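Side-chain contacts in alternansucrase (Leuconostoc mesenteroides, PDB 6HVG), which belongs to glycosyl hydrolase family 70, joining a calcium-binding barrel domain of the TIM-barrel clan to choline-binding-type repeats towards both ends of the chain: residues A[376-381]-A[1330-1335]; A[445-450]-A[475-480]; A[1290-1295]-A[1301-1306]; A[1314-1319]-A[1324-1329]. One frame throughout, in Å; residues are numbered along the deposited sequence.

In the fold
All four contacts lie about 40 to 46 Å from the chain's centre, grouped in one outlying region. Contact 4 is buried throughout and contact 3 mostly so; both are antiparallel hairpins that combine backbone bonds with an aromatic pair, edge-to-face in contact 3 and oblique in contact 4, and they meet where F1326 packs on Y1303. Contact 1 is partly buried and wholly side-chain in character, laying two loops over these hairpins: 376-381 bonds to F1294, while 1330-1335 bonds to V1301 and Y1325. Contact 2, partly buried between two helices, depends on an amide-amide bond. It reaches contact 1 through K447 and Q380 and contact 3 through I1306, but does not touch contact 4.

Contact 1: residues A[376-381]-A[1330-1335]; sequences YQFDQG and GYMVRS
Y376 lays the hydroxyl end of its ring over one face of the R1334 guanidinium. OH comes to 2.9 Å from R1334 NH1, but the angle is poor for a hydrogen bond, and ring and guanidinium planes stand 57° apart. The arginine approaches at about a right angle: its CD sits at the tyrosine edge, near the ring plane, 4.0 Å from Y376 CE1, and a bend at chi3 (-70°) then turns the guanidinium under the hydroxyl. Two residues on, F378 receives Y376 CB over one ring face, offset toward the rim. Its CE2 lies 3.8 Å from M1332 CE, an apolar touch between oblique groups. M1332 reaches out with CG anti to its backbone N (chi1 177°) and bends at chi3, which leaves the methyl beside the ring; M1332 also packs on Y1324, F1326 and V1301, while F1294 stacks on F378. The backbone of Q380 pairs with F1294; on the other loop, that of M1332 bonds to V1301 and that of V1333 to Y1325. The arrangement is that of two irregular connections lying against β-hairpins: one leads to strand 383-384, the other is the linker that follows a hairpin in a cell-wall-binding-type repeat.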
loop_
_atom_site.group_PDB
_atom_site.type_symbol
_atom_site.label_atom_id
_atom_site.label_comp_id
_atom_site.label_asym_id
_atom_site.label_seq_id
_atom_site.Cartn_x
_atom_site.Cartn_y
_atom_site.Cartn_z
ATOM N N TYR A 376 42.714 -7.500 24.746
ATOM C CA TYR A 376 41.269 -7.449 24.849
ATOM C C TYR A 376 40.794 -6.015 24.667
ATOM O O TYR A 376 41.374 -5.115 25.194
ATOM C CB TYR A 376 40.797 -8.023 26.165
ATOM C CG TYR A 376 41.000 -9.526 26.261
ATOM C CD1 TYR A 376 40.456 -10.396 25.306
ATOM C CD2 TYR A 376 41.715 -10.092 27.321
ATOM C CE1 TYR A 376 40.631 -11.775 25.414
ATOM C CE2 TYR A 376 41.907 -11.458 27.418
ATOM C CZ TYR A 376 41.352 -12.305 26.474
ATOM O OH TYR A 376 41.524 -13.672 26.575
ATOM N N GLN A 377 39.756 -5.824 23.864
ATOM C CA GLN A 377 39.204 -4.503 23.582
ATOM C C GLN A 377 38.061 -4.112 24.478
ATOM O O GLN A 377 37.613 -2.963 24.436
ATOM C CB GLN A 377 38.720 -4.434 22.132
ATOM C CG GLN A 377 39.796 -4.691 21.097
ATOM C CD GLN A 377 40.909 -3.700 21.191
ATOM O OE1 GLN A 377 40.748 -2.550 20.831
ATOM N NE2 GLN A 377 42.041 -4.136 21.685
ATOM N N PHE A 378 37.566 -5.063 25.268
ATOM C CA PHE A 378 36.540 -4.737 26.269
ATOM C C PHE A 378 37.151 -3.950 27.424
ATOM O O PHE A 378 38.267 -4.223 27.817
ATOM C CB PHE A 378 35.752 -5.967 26.740
ATOM C CG PHE A 378 36.594 -7.107 27.160
ATOM C CD1 PHE A 378 37.145 -7.133 28.417
ATOM C CD2 PHE A 378 36.795 -8.198 26.304
ATOM C CE1 PHE A 378 37.920 -8.193 28.816
ATOM C CE2 PHE A 378 37.554 -9.273 26.701
ATOM C CZ PHE A 378 38.125 -9.269 27.963
ATOM N N ASP A 379 36.410 -2.956 27.906
ATOM C CA ASP A 379 36.918 -1.972 28.855
ATOM C C ASP A 379 36.238 -2.108 30.218
ATOM O O ASP A 379 36.393 -1.232 31.052
ATOM C CB ASP A 379 36.707 -0.514 28.332
ATOM C CG ASP A 379 37.843 -0.018 27.398
ATOM O OD1 ASP A 379 38.991 -0.532 27.498
ATOM O OD2 ASP A 379 37.567 0.905 26.570
ATOM N N GLN A 380 35.490 -3.182 30.452
ATOM C CA GLN A 380 34.680 -3.316 31.676
ATOM C C GLN A 380 35.003 -4.627 32.428
ATOM O O GLN A 380 34.626 -5.693 31.993
ATOM C CB GLN A 380 33.176 -3.250 31.320
ATOM C CG GLN A 380 32.198 -3.339 32.497
ATOM C CD GLN A 380 32.345 -2.197 33.491
ATOM O OE1 GLN A 380 32.261 -1.015 33.121
ATOM N NE2 GLN A 380 32.561 -2.536 34.772
ATOM N N GLY A 381 35.719 -4.524 33.541
ATOM C CA GLY A 381 36.113 -5.693 34.354
ATOM C C GLY A 381 34.942 -6.105 35.222
ATOM O O GLY A 381 33.956 -5.352 35.339
ATOM N N GLY A 1330 29.908 -21.069 28.622
ATOM C CA GLY A 1330 29.952 -19.733 29.198
ATOM C C GLY A 1330 31.236 -18.997 28.874
ATOM O O GLY A 1330 31.573 -18.022 29.546
ATOM N N TYR A 1331 31.941 -19.441 27.834
ATOM C CA TYR A 1331 33.248 -18.896 27.492
ATOM C C TYR A 1331 33.247 -18.246 26.120
ATOM O O TYR A 1331 32.746 -18.812 25.167
ATOM C CB TYR A 1331 34.331 -19.998 27.547
ATOM C CG TYR A 1331 34.738 -20.373 28.956
ATOM C CD1 TYR A 1331 35.437 -19.482 29.747
ATOM C CD2 TYR A 1331 34.395 -21.606 29.510
ATOM C CE1 TYR A 1331 35.806 -19.810 31.031
ATOM C CE2 TYR A 1331 34.750 -21.932 30.804
ATOM C CZ TYR A 1331 35.451 -21.032 31.552
ATOM O OH TYR A 1331 35.821 -21.342 32.838
ATOM N N MET A 1332 33.813 -17.057 26.045
ATOM C CA MET A 1332 34.021 -16.350 24.798
ATOM C C MET A 1332 34.779 -17.230 23.827
ATOM O O MET A 1332 35.719 -17.919 24.213
ATOM C CB MET A 1332 34.825 -15.075 25.089
ATOM C CG MET A 1332 35.196 -14.240 23.901
ATOM S SD MET A 1332 36.272 -12.863 24.333
ATOM C CE MET A 1332 35.146 -11.870 25.295
ATOM N N VAL A 1333 34.373 -17.209 22.567
ATOM C CA VAL A 1333 35.067 -17.953 21.515
ATOM C C VAL A 1333 36.166 -17.072 20.968
ATOM O O VAL A 1333 35.928 -15.894 20.673
ATOM C CB VAL A 1333 34.096 -18.345 20.369
ATOM C CG1 VAL A 1333 34.839 -18.808 19.125
ATOM C CG2 VAL A 1333 33.111 -19.413 20.860
ATOM N N ARG A 1334 37.359 -17.642 20.823
ATOM C CA ARG A 1334 38.538 -16.899 20.391
ATOM C C ARG A 1334 39.415 -17.786 19.531
ATOM O O ARG A 1334 39.539 -18.962 19.802
ATOM C CB ARG A 1334 39.348 -16.461 21.625
ATOM C CG ARG A 1334 38.568 -15.661 22.673
ATOM C CD ARG A 1334 39.437 -15.229 23.846
ATOM N NE ARG A 1334 39.797 -16.381 24.659
ATOM C CZ ARG A 1334 41.021 -16.689 25.062
ATOM N NH1 ARG A 1334 42.062 -15.913 24.777
ATOM N NH2 ARG A 1334 41.190 -17.793 25.769
ATOM N N SER A 1335 40.072 -17.223 18.533
ATOM C CA SER A 1335 40.930 -18.024 17.665
ATOM C C SER A 1335 42.253 -18.320 18.341
ATOM O O SER A 1335 42.841 -17.468 19.015
ATOM C CB SER A 1335 41.147 -17.338 16.310
ATOM O OG SER A 1335 41.906 -16.141 16.426
#

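Contact 2: residues A[445-450]-A[475-480]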
loop_
_atom_site.group_PDB
_atom_site.type_symbol
_atom_site.label_atom_id
_atom_site.label_comp_id
_atom_site.label_asym_id
_atom_site.label_seq_id
_atom_site.Cartn_x
_atom_site.Cartn_y
_atom_site.Cartn_z
ATOM N N PRO A 445 18.808 -2.439 30.485
ATOM C CA PRO A 445 19.159 -3.655 29.779
ATOM C C PRO A 445 20.644 -3.792 29.458
ATOM O O PRO A 445 21.150 -4.910 29.388
ATOM C CB PRO A 445 18.343 -3.561 28.500
ATOM C CG PRO A 445 18.110 -2.116 28.293
ATOM C CD PRO A 445 18.015 -1.522 29.654
ATOM N N ASP A 446 21.328 -2.675 29.275
ATOM C CA ASP A 446 22.731 -2.645 28.825
ATOM C C ASP A 446 23.329 -1.251 29.131
ATOM O O ASP A 446 22.618 -0.311 29.460
ATOM C CB ASP A 446 22.826 -2.978 27.323
ATOM C CG ASP A 446 21.675 -2.342 26.496
ATOM O OD1 ASP A 446 21.640 -1.098 26.377
ATOM O OD2 ASP A 446 20.790 -3.090 26.010
ATOM N N LYS A 447 24.635 -1.120 28.989
ATOM C CA LYS A 447 25.310 0.138 29.274
ATOM C C LYS A 447 24.973 1.261 28.297
ATOM O O LYS A 447 24.853 2.406 28.705
ATOM C CB LYS A 447 26.823 -0.079 29.319
ATOM C CG LYS A 447 27.261 -0.736 30.613
ATOM C CD LYS A 447 28.728 -1.067 30.595
ATOM C CE LYS A 447 29.566 0.128 30.912
ATOM N NZ LYS A 447 30.976 -0.112 30.503
ATOM N N GLN A 448 24.791 0.939 27.028
ATOM C CA GLN A 448 24.389 1.932 26.030
ATOM C C GLN A 448 23.077 2.592 26.419
ATOM O O GLN A 448 22.983 3.808 26.447
ATOM C CB GLN A 448 24.223 1.263 24.658
ATOM C CG GLN A 448 23.943 2.199 23.494
ATOM C CD GLN A 448 25.055 3.196 23.241
ATOM O OE1 GLN A 448 25.986 2.931 22.466
ATOM N NE2 GLN A 448 24.999 4.322 23.929
ATOM N N THR A 449 22.071 1.783 26.749
ATOM C CA THR A 449 20.801 2.302 27.186
ATOM C C THR A 449 20.964 3.096 28.466
ATOM O O THR A 449 20.383 4.161 28.619
ATOM C CB THR A 449 19.794 1.181 27.436
ATOM O OG1 THR A 449 19.703 0.350 26.287
ATOM C CG2 THR A 449 18.400 1.768 27.711
ATOM N N GLN A 450 21.752 2.589 29.403
ATOM C CA GLN A 450 21.979 3.320 30.651
ATOM C C GLN A 450 22.558 4.694 30.367
ATOM O O GLN A 450 22.116 5.674 30.940
ATOM C CB GLN A 450 22.915 2.542 31.591
ATOM C CG GLN A 450 23.163 3.226 32.929
ATOM C CD GLN A 450 23.662 2.289 33.989
ATOM O OE1 GLN A 450 23.927 1.115 33.719
ATOM N NE2 GLN A 450 23.856 2.804 35.204
ATOM N N LYS A 475 30.594 1.723 37.182
ATOM C CA LYS A 475 30.528 2.411 38.472
ATOM C C LYS A 475 30.099 3.863 38.273
ATOM O O LYS A 475 29.209 4.342 38.955
ATOM C CB LYS A 475 31.895 2.347 39.136
ATOM C CG LYS A 475 32.059 3.159 40.423
ATOM C CD LYS A 475 31.735 2.349 41.665
ATOM C CE LYS A 475 32.059 3.115 42.939
ATOM N NZ LYS A 475 31.135 4.272 43.103
ATOM N N THR A 476 30.727 4.551 37.317
ATOM C CA THR A 476 30.410 5.933 37.007
ATOM C C THR A 476 28.954 6.089 36.580
ATOM O O THR A 476 28.293 7.023 37.014
ATOM C CB THR A 476 31.315 6.485 35.892
ATOM O OG1 THR A 476 32.688 6.412 36.309
ATOM C CG2 THR A 476 30.955 7.944 35.564
ATOM N N LEU A 477 28.452 5.175 35.749
ATOM C CA LEU A 477 27.081 5.266 35.258
ATOM C C LEU A 477 26.077 5.084 36.386
ATOM O O LEU A 477 25.098 5.826 36.470
ATOM C CB LEU A 477 26.824 4.227 34.173
ATOM C CG LEU A 477 27.621 4.369 32.868
ATOM C CD1 LEU A 477 27.466 3.095 32.067
ATOM C CD2 LEU A 477 27.157 5.553 32.050
ATOM N N ASN A 478 26.333 4.124 37.260
ATOM C CA ASN A 478 25.463 3.885 38.415
ATOM C C ASN A 478 25.465 5.052 39.408
ATOM O O ASN A 478 24.425 5.398 39.955
ATOM C CB ASN A 478 25.854 2.576 39.111
ATOM C CG ASN A 478 25.502 1.341 38.290
ATOM O OD1 ASN A 478 24.614 1.394 37.465
ATOM N ND2 ASN A 478 26.191 0.246 38.517
ATOM N N ASP A 479 26.631 5.656 39.638
ATOM C CA ASP A 479 26.726 6.867 40.476
ATOM C C ASP A 479 25.901 8.002 39.852
ATOM O O ASP A 479 25.206 8.734 40.554
ATOM C CB ASP A 479 28.184 7.333 40.627
ATOM C CG ASP A 479 28.991 6.473 41.576
ATOM O OD1 ASP A 479 28.404 5.624 42.274
ATOM O OD2 ASP A 479 30.236 6.646 41.632
ATOM N N ALA A 480 25.990 8.139 38.527
ATOM C CA ALA A 480 25.254 9.158 37.793
ATOM C C ALA A 480 23.755 8.889 37.791
ATOM O O ALA A 480 22.967 9.825 37.778
ATOM C CB ALA A 480 25.769 9.263 36.368
#
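The side-chain amides of Q450 and N478 meet with their planes 31° apart. Q450 NE2 gives a nearly straight bond (167°) to N478 OD1 at 2.8 Å; the acceptor lies in the Q450 amide plane, whereas the donor stands 32° out of the asparagine carbonyl plane. L477 CB covers one face of the Q450 amide, 3.7 Å from Q450 CD. Q450 OE1 accepts from Q474 NE2, so both ends of the amide are gripped and its rotation is set. An extended chain, with CG anti to the backbone N, carries it to helix 474-495. The contact joins two successive helices of the family 70 region, 447-462 and 474-495, near their N-terminal ends; D446 is N-cap of the first, its OD1 accepting from T449 N at 2.9 Å. K447 crosses L477 at about a right angle, CE lying 3.8 Å from L477 CD1, and its NZ bonds to A470 O and Q380 OE1.

Contact 3: residues A[1290-1295]-A[1301-1306]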
loop_
_atom_site.group_PDB
_atom_site.type_symbol
_atom_site.label_atom_id
_atom_site.label_comp_id
_atom_site.label_asym_id
_atom_site.label_seq_id
_atom_site.Cartn_x
_atom_site.Cartn_y
_atom_site.Cartn_z
ATOM N N ALA A 1290 24.510 -8.157 41.898
ATOM C CA ALA A 1290 24.591 -8.348 40.472
ATOM C C ALA A 1290 25.969 -7.928 40.038
ATOM O O ALA A 1290 26.329 -6.785 40.212
ATOM C CB ALA A 1290 23.532 -7.498 39.769
ATOM N N GLN A 1291 26.753 -8.843 39.494
ATOM C CA GLN A 1291 28.075 -8.495 39.043
ATOM C C GLN A 1291 28.038 -8.407 37.552
ATOM O O GLN A 1291 27.363 -9.207 36.888
ATOM C CB GLN A 1291 29.076 -9.548 39.493
ATOM C CG GLN A 1291 29.198 -9.600 40.995
ATOM C CD GLN A 1291 30.143 -10.681 41.453
ATOM O OE1 GLN A 1291 29.990 -11.852 41.087
ATOM N NE2 GLN A 1291 31.116 -10.299 42.272
ATOM N N THR A 1292 28.768 -7.452 37.007
ATOM C CA THR A 1292 28.692 -7.235 35.578
ATOM C C THR A 1292 30.047 -6.935 34.991
ATOM O O THR A 1292 30.811 -6.175 35.560
ATOM C CB THR A 1292 27.647 -6.155 35.236
ATOM O OG1 THR A 1292 27.544 -5.987 33.824
ATOM C CG2 THR A 1292 28.009 -4.843 35.866
ATOM N N GLY A 1293 30.336 -7.531 33.840
ATOM C CA GLY A 1293 31.569 -7.262 33.157
ATOM C C GLY A 1293 32.192 -8.518 32.641
ATOM O O GLY A 1293 31.660 -9.635 32.835
ATOM N N PHE A 1294 33.343 -8.339 32.004
ATOM C CA PHE A 1294 34.123 -9.421 31.478
ATOM C C PHE A 1294 35.188 -9.813 32.510
ATOM O O PHE A 1294 35.919 -8.969 32.992
ATOM C CB PHE A 1294 34.835 -8.962 30.210
ATOM C CG PHE A 1294 33.929 -8.516 29.124
ATOM C CD1 PHE A 1294 33.426 -7.249 29.123
ATOM C CD2 PHE A 1294 33.607 -9.358 28.049
ATOM C CE1 PHE A 1294 32.591 -6.826 28.097
ATOM C CE2 PHE A 1294 32.773 -8.935 27.025
ATOM C CZ PHE A 1294 32.262 -7.671 27.057
ATOM N N ILE A 1295 35.296 -11.105 32.802
ATOM C CA ILE A 1295 36.318 -11.592 33.719
ATOM C C ILE A 1295 37.036 -12.769 33.081
ATOM O O ILE A 1295 36.409 -13.689 32.625
ATOM C CB ILE A 1295 35.712 -12.012 35.065
ATOM C CG1 ILE A 1295 36.845 -12.293 36.076
ATOM C CG2 ILE A 1295 34.724 -13.167 34.884
ATOM C CD1 ILE A 1295 36.371 -12.594 37.483
ATOM N N VAL A 1301 37.508 -16.297 28.774
ATOM C CA VAL A 1301 36.812 -15.079 29.209
ATOM C C VAL A 1301 35.324 -15.314 29.400
ATOM O O VAL A 1301 34.693 -15.996 28.607
ATOM C CB VAL A 1301 37.026 -13.949 28.220
ATOM C CG1 VAL A 1301 36.498 -12.642 28.766
ATOM C CG2 VAL A 1301 38.503 -13.807 27.914
ATOM N N LYS A 1302 34.787 -14.784 30.485
ATOM C CA LYS A 1302 33.368 -14.875 30.802
ATOM C C LYS A 1302 32.780 -13.472 30.825
ATOM O O LYS A 1302 33.524 -12.493 30.946
ATOM C CB LYS A 1302 33.185 -15.531 32.166
ATOM C CG LYS A 1302 33.782 -16.931 32.245
ATOM C CD LYS A 1302 33.470 -17.637 33.546
ATOM C CE LYS A 1302 34.160 -16.961 34.718
ATOM N NZ LYS A 1302 33.744 -17.683 35.937
ATOM N N TYR A 1303 31.456 -13.368 30.735
ATOM C CA TYR A 1303 30.790 -12.071 30.837
ATOM C C TYR A 1303 29.528 -12.164 31.658
ATOM O O TYR A 1303 28.815 -13.147 31.564
ATOM C CB TYR A 1303 30.448 -11.517 29.455
ATOM C CG TYR A 1303 29.612 -10.255 29.509
ATOM C CD1 TYR A 1303 30.198 -9.006 29.666
ATOM C CD2 TYR A 1303 28.241 -10.317 29.404
ATOM C CE1 TYR A 1303 29.419 -7.857 29.745
ATOM C CE2 TYR A 1303 27.468 -9.188 29.459
ATOM C CZ TYR A 1303 28.044 -7.965 29.630
ATOM O OH TYR A 1303 27.238 -6.854 29.645
ATOM N N TYR A 1304 29.277 -11.148 32.477
ATOM C CA TYR A 1304 28.071 -11.083 33.276
ATOM C C TYR A 1304 27.295 -9.812 32.906
ATOM O O TYR A 1304 27.868 -8.721 32.855
ATOM C CB TYR A 1304 28.425 -11.084 34.768
ATOM C CG TYR A 1304 28.842 -12.427 35.282
ATOM C CD1 TYR A 1304 30.125 -12.932 35.049
ATOM C CD2 TYR A 1304 27.961 -13.202 36.009
ATOM C CE1 TYR A 1304 30.500 -14.181 35.521
ATOM C CE2 TYR A 1304 28.329 -14.443 36.491
ATOM C CZ TYR A 1304 29.584 -14.925 36.247
ATOM O OH TYR A 1304 29.879 -16.166 36.727
ATOM N N SER A 1305 25.999 -9.967 32.668
ATOM C CA SER A 1305 25.141 -8.853 32.275
ATOM C C SER A 1305 24.827 -7.905 33.429
ATOM O O SER A 1305 25.104 -8.235 34.579
ATOM C CB SER A 1305 23.853 -9.400 31.711
ATOM O OG SER A 1305 23.198 -10.185 32.690
ATOM N N ILE A 1306 24.234 -6.748 33.118
ATOM C CA ILE A 1306 23.882 -5.769 34.147
ATOM C C ILE A 1306 22.947 -6.370 35.202
ATOM O O ILE A 1306 22.910 -5.897 36.325
ATOM C CB ILE A 1306 23.233 -4.516 33.546
ATOM C CG1 ILE A 1306 24.267 -3.751 32.757
ATOM C CG2 ILE A 1306 22.689 -3.599 34.626
ATOM C CD1 ILE A 1306 23.845 -2.358 32.344
#
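F1294 and Y1303 form an edge-to-face pair, the rings well short of perpendicular, across the antiparallel hairpin of strands 1294-1296 and 1301-1304. The edge of the tyrosine points at the phenylalanine face: Y1303 CD1 stands over the centre of the F1294 ring, 3.4 Å above its plane, with the ring planes at 54°. The rings reach each other by different first torsions: F1294 CG lies beside its backbone N (chi1 -60°), Y1303 CG opposite its own. The two are a non-hydrogen-bonded pair, set between the hydrogen-bonded pairs G1293-Y1304 and I1295-K1302. V1301 CG1 borders the edge of the F1294 ring, and F1326 packs against both aromatics. On the other sheet face I1295 and K1302 run side by side, pointing the same way, with I1295 CG2 3.8 Å from K1302 CE. Y1304 shares this face but leads away, with its ring edge loosely facing I1295 CG2. The chain turns a corner at G1293; before it, strand 1291-1292 pairs with strand 383-384. At this corner Y1304 O takes two donors: G1293 N approaches in the carbonyl plane at 2.9 Å, and T1292 OG1, also 2.9 Å from Y1304 O, comes in tilted 29° from that plane.

Contact 4: residues A[1314-1319]-A[1324-1329]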
loop_
_atom_site.group_PDB
_atom_site.type_symbol
_atom_site.label_atom_id
_atom_site.label_comp_id
_atom_site.label_asym_id
_atom_site.label_seq_id
_atom_site.Cartn_x
_atom_site.Cartn_y
_atom_site.Cartn_z
ATOM N N THR A 1314 25.093 -17.124 23.569
ATOM C CA THR A 1314 24.546 -15.824 23.247
ATOM C C THR A 1314 25.618 -14.906 22.696
ATOM O O THR A 1314 26.794 -15.073 22.984
ATOM C CB THR A 1314 23.922 -15.165 24.473
ATOM O OG1 THR A 1314 23.103 -14.082 24.067
ATOM C CG2 THR A 1314 24.982 -14.634 25.397
ATOM N N PHE A 1315 25.195 -13.941 21.904
ATOM C CA PHE A 1315 26.088 -12.907 21.382
ATOM C C PHE A 1315 26.009 -11.691 22.303
ATOM O O PHE A 1315 24.952 -11.374 22.810
ATOM C CB PHE A 1315 25.666 -12.523 19.966
ATOM C CG PHE A 1315 26.134 -13.481 18.909
ATOM C CD1 PHE A 1315 25.411 -14.617 18.587
ATOM C CD2 PHE A 1315 27.305 -13.227 18.225
ATOM C CE1 PHE A 1315 25.853 -15.472 17.584
ATOM C CE2 PHE A 1315 27.751 -14.072 17.235
ATOM C CZ PHE A 1315 27.035 -15.200 16.926
ATOM N N ILE A 1316 27.131 -11.042 22.534
ATOM C CA ILE A 1316 27.215 -9.926 23.482
ATOM C C ILE A 1316 28.059 -8.830 22.869
ATOM O O ILE A 1316 29.097 -9.098 22.237
ATOM C CB ILE A 1316 27.886 -10.345 24.816
ATOM C CG1 ILE A 1316 27.038 -11.365 25.577
ATOM C CG2 ILE A 1316 28.131 -9.133 25.704
ATOM C CD1 ILE A 1316 25.763 -10.805 26.206
ATOM N N GLU A 1317 27.600 -7.602 23.053
ATOM C CA GLU A 1317 28.300 -6.432 22.537
ATOM C C GLU A 1317 28.881 -5.624 23.687
ATOM O O GLU A 1317 28.163 -5.308 24.627
ATOM C CB GLU A 1317 27.327 -5.550 21.746
ATOM C CG GLU A 1317 27.990 -4.349 21.088
ATOM C CD GLU A 1317 27.017 -3.401 20.428
ATOM O OE1 GLU A 1317 25.796 -3.553 20.632
ATOM O OE2 GLU A 1317 27.496 -2.511 19.681
ATOM N N ASP A 1318 30.152 -5.256 23.591
ATOM C CA ASP A 1318 30.770 -4.459 24.637
ATOM C C ASP A 1318 30.493 -2.973 24.454
ATOM O O ASP A 1318 29.800 -2.576 23.536
ATOM C CB ASP A 1318 32.287 -4.790 24.784
ATOM C CG ASP A 1318 33.172 -4.166 23.702
ATOM O OD1 ASP A 1318 32.842 -3.094 23.153
ATOM O OD2 ASP A 1318 34.233 -4.754 23.438
ATOM N N GLY A 1319 31.053 -2.163 25.334
ATOM C CA GLY A 1319 30.843 -0.725 25.332
ATOM C C GLY A 1319 31.493 0.018 24.180
ATOM O O GLY A 1319 31.041 1.088 23.822
ATOM N N TYR A 1324 30.936 -10.253 20.528
ATOM C CA TYR A 1324 31.506 -11.530 20.973
ATOM C C TYR A 1324 30.442 -12.624 20.994
ATOM O O TYR A 1324 29.251 -12.332 21.135
ATOM C CB TYR A 1324 32.063 -11.365 22.388
ATOM C CG TYR A 1324 33.020 -10.205 22.518
ATOM C CD1 TYR A 1324 32.552 -8.937 22.803
ATOM C CD2 TYR A 1324 34.378 -10.383 22.335
ATOM C CE1 TYR A 1324 33.409 -7.873 22.909
ATOM C CE2 TYR A 1324 35.251 -9.330 22.447
ATOM C CZ TYR A 1324 34.766 -8.080 22.731
ATOM O OH TYR A 1324 35.642 -7.029 22.821
ATOM N N TYR A 1325 30.872 -13.875 20.857
ATOM C CA TYR A 1325 29.984 -15.007 21.075
ATOM C C TYR A 1325 30.473 -15.856 22.263
ATOM O O TYR A 1325 31.637 -16.233 22.335
ATOM C CB TYR A 1325 29.901 -15.878 19.824
ATOM C CG TYR A 1325 29.063 -17.084 20.055
ATOM C CD1 TYR A 1325 27.696 -16.969 20.284
ATOM C CD2 TYR A 1325 29.617 -18.339 20.104
ATOM C CE1 TYR A 1325 26.923 -18.080 20.552
ATOM C CE2 TYR A 1325 28.843 -19.450 20.367
ATOM C CZ TYR A 1325 27.510 -19.306 20.599
ATOM O OH TYR A 1325 26.730 -20.409 20.832
ATOM N N PHE A 1326 29.561 -16.142 23.185
ATOM C CA PHE A 1326 29.842 -16.980 24.327
ATOM C C PHE A 1326 29.166 -18.328 24.139
ATOM O O PHE A 1326 27.944 -18.388 23.953
ATOM C CB PHE A 1326 29.358 -16.300 25.635
ATOM C CG PHE A 1326 30.189 -15.120 26.026
ATOM C CD1 PHE A 1326 30.041 -13.923 25.378
ATOM C CD2 PHE A 1326 31.148 -15.219 27.012
ATOM C CE1 PHE A 1326 30.822 -12.839 25.714
ATOM C CE2 PHE A 1326 31.930 -14.137 27.353
ATOM C CZ PHE A 1326 31.771 -12.945 26.702
ATOM N N ASP A 1327 29.958 -19.399 24.230
ATOM C CA ASP A 1327 29.480 -20.768 23.987
ATOM C C ASP A 1327 28.587 -21.310 25.099
ATOM O O ASP A 1327 28.340 -20.635 26.107
ATOM C CB ASP A 1327 30.665 -21.709 23.692
ATOM C CG ASP A 1327 31.640 -21.872 24.869
ATOM O OD1 ASP A 1327 31.210 -21.803 26.041
ATOM O OD2 ASP A 1327 32.850 -22.096 24.622
ATOM N N LYS A 1328 28.101 -22.528 24.909
ATOM C CA LYS A 1328 27.272 -23.187 25.907
ATOM C C LYS A 1328 27.926 -23.244 27.279
ATOM O O LYS A 1328 27.248 -23.094 28.294
ATOM C CB LYS A 1328 26.971 -24.602 25.458
ATOM C CG LYS A 1328 26.056 -24.777 24.250
ATOM C CD LYS A 1328 25.943 -26.259 23.884
ATOM C CE LYS A 1328 27.302 -26.997 23.830
ATOM N NZ LYS A 1328 27.185 -28.430 23.460
ATOM N N ASP A 1329 29.241 -23.423 27.313
ATOM C CA ASP A 1329 29.992 -23.499 28.589
ATOM C C ASP A 1329 30.188 -22.168 29.310
ATOM O O ASP A 1329 30.578 -22.144 30.463
ATOM C CB ASP A 1329 31.349 -24.174 28.346
ATOM C CG ASP A 1329 31.204 -25.640 27.912
ATOM O OD1 ASP A 1329 30.187 -26.271 28.248
ATOM O OD2 ASP A 1329 32.104 -26.165 27.235
#
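A β-hairpin of a putative cell wall binding repeat brings F1315 against Y1325, the non-hydrogen-bonded pair at its middle. Hydrogen-bonded pairs lie before and after it, T1314 with F1326 and I1316 with Y1324; F1326 N reaches T1314 O at 3.0 Å and Y1324 N reaches I1316 O at 2.8 Å. The F1315 and Y1325 rings meet obliquely, planes at 46°. Y1325 CD1 lies over one F1315 face towards the rim, 3.6 Å above the plane, and Y1325 CB makes a CH-pi contact with the same ring, 4.1 Å from the F1315 centroid. Y1356 adds a further ring against F1315, and Y1325 OH bonds to D1313. On the opposite sheet face I1316 crosses F1326 at about a right angle, CG1 being 3.9 Å from F1326 CD1, with Y1303 against I1316. Near the turn, D1318 turns its carboxylate back to the far end of the Y1324 ring, with CG lying between backbone N and carbonyl carbon (chi1 77°). Y1324 OH donates to D1318 OD2 at 2.7 Å, and the carboxylate carbon sits at the tyrosine edge, in plane, although the two flat groups are turned 50° apart. Because OD2 also accepts from N1322 ND2, this oxygen of a buried residue has two donors, which would be consistent with an ionised carboxylate.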